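PDB 4B9P: anti-sigma-I factor RsgI2 from Clostridium thermocellum, which probably holds the sigma factor SigI2 inactive until its extracellular family 3 carbohydrate-binding module, the part described here, senses polysaccharide such as cellulose outside the cell. Local coordinates for residues A[138-141]-A[142-145]. Residues are numbered along the deposited sequence; the frame is centred on the assembly and turned at random.
Sequences SFNN and SSSD
Ser142 is the first residue of 142-145 to be gripped by Asn140, whose side-chain amide reaches forward over the bend of the chain. The backbone N of Ser142 donates to Asn140 OD1 at 3.0 Å, coming in tilted from the carbonyl plane. This bond, from the amide two residues ahead to the asparagine side-chain oxygen, closes an Asx turn. One step on, the N of Ser143 also donates to Asn140 OD1, at 3.1 Å and almost straight (173° at the hydrogen). It stands well above the carbonyl plane, on the same face as the Ser142 donor, and the two successive amides thus converge on a single oxygen. The turn belongs to the loop that leads from the short strand 131-132 to strand 147-148, an outermost strand of one sheet of the CBM3 beta-sandwich; the N of Asn140 donates to OD1 of Asn13 in strand 7-13, which ties the start of the turn to that strand. Asn140 can reach ahead because CG lies anti to its own backbone N (chi1 178°), which carries the amide group to the two serines. The two backbone donors settle which end of that amide is the oxygen, so the other end faces Ser143: Asn140 ND2 donates to Ser143 OG at 2.9 Å, a more bent bond (144° at the hydrogen) tilted from the amide plane. The backbone of Ser143 takes part too: its O accepts from a water at 2.7 Å, and the same water donates to Asn140 O at 2.8 Å, bridging the two carbonyls. From there the chain runs toward strand 147-148, with the side chain of Ser144 against Arg16 and that of Asp145 against Tyr12.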
# COMPACT_ATOMS: atom_id res chain seq x y z
N SER A 138 4.26 2.84 -8.09
CA SER A 138 4.74 2.93 -6.72
C SER A 138 5.93 2.05 -6.40
O SER A 138 6.47 2.15 -5.30
CB SER A 138 3.60 2.61 -5.74
OG SER A 138 2.56 3.57 -5.83
N PHE A 139 6.34 1.17 -7.33
CA PHE A 139 7.41 0.22 -7.05
C PHE A 139 8.79 0.86 -6.87
O PHE A 139 9.16 1.77 -7.61
CB PHE A 139 7.45 -0.78 -8.22
CG PHE A 139 8.52 -1.82 -8.14
CD1 PHE A 139 8.54 -2.74 -7.08
CD2 PHE A 139 9.46 -1.93 -9.15
CE1 PHE A 139 9.51 -3.75 -7.02
CE2 PHE A 139 10.41 -2.95 -9.11
CZ PHE A 139 10.43 -3.86 -8.04
N ASN A 140 9.53 0.37 -5.89
CA ASN A 140 10.91 0.76 -5.64
C ASN A 140 11.79 -0.46 -5.86
O ASN A 140 11.76 -1.39 -5.08
CB ASN A 140 10.98 1.25 -4.17
CG ASN A 140 12.37 1.66 -3.75
OD1 ASN A 140 13.39 1.29 -4.37
ND2 ASN A 140 12.43 2.43 -2.66
N ASN A 141 12.55 -0.45 -6.94
CA ASN A 141 13.34 -1.62 -7.28
C ASN A 141 14.63 -1.81 -6.52
O ASN A 141 15.35 -2.80 -6.78
CB ASN A 141 13.61 -1.70 -8.81
CG ASN A 141 14.58 -0.66 -9.32
OD1 ASN A 141 15.25 0.03 -8.56
ND2 ASN A 141 14.65 -0.56 -10.63
N SER A 142 14.94 -0.92 -5.59
CA SER A 142 16.26 -0.93 -5.00
C SER A 142 16.27 -1.09 -3.49
O SER A 142 17.00 -1.93 -2.96
CB SER A 142 17.00 0.35 -5.38
OG SER A 142 18.29 0.43 -4.81
N SER A 143 15.49 -0.28 -2.79
CA SER A 143 15.64 -0.22 -1.34
C SER A 143 15.29 -1.52 -0.66
O SER A 143 14.26 -2.14 -0.93
CB SER A 143 14.76 0.87 -0.75
OG SER A 143 15.01 2.10 -1.40
N SER A 144 16.13 -1.93 0.28
CA SER A 144 15.92 -3.19 1.00
C SER A 144 15.39 -2.96 2.41
O SER A 144 15.24 -3.92 3.18
CB SER A 144 17.21 -4.00 1.05
OG SER A 144 18.22 -3.28 1.74
N ASP A 145 15.10 -1.70 2.73
CA ASP A 145 14.47 -1.36 4.00
C ASP A 145 13.77 -0.01 3.79
O ASP A 145 13.91 0.61 2.73
CB ASP A 145 15.52 -1.29 5.12
CG ASP A 145 14.92 -1.45 6.51
OD1 ASP A 145 13.69 -1.44 6.71
OD2 ASP A 145 15.72 -1.56 7.44
O HOH W 1 12.08 -1.22 -2.30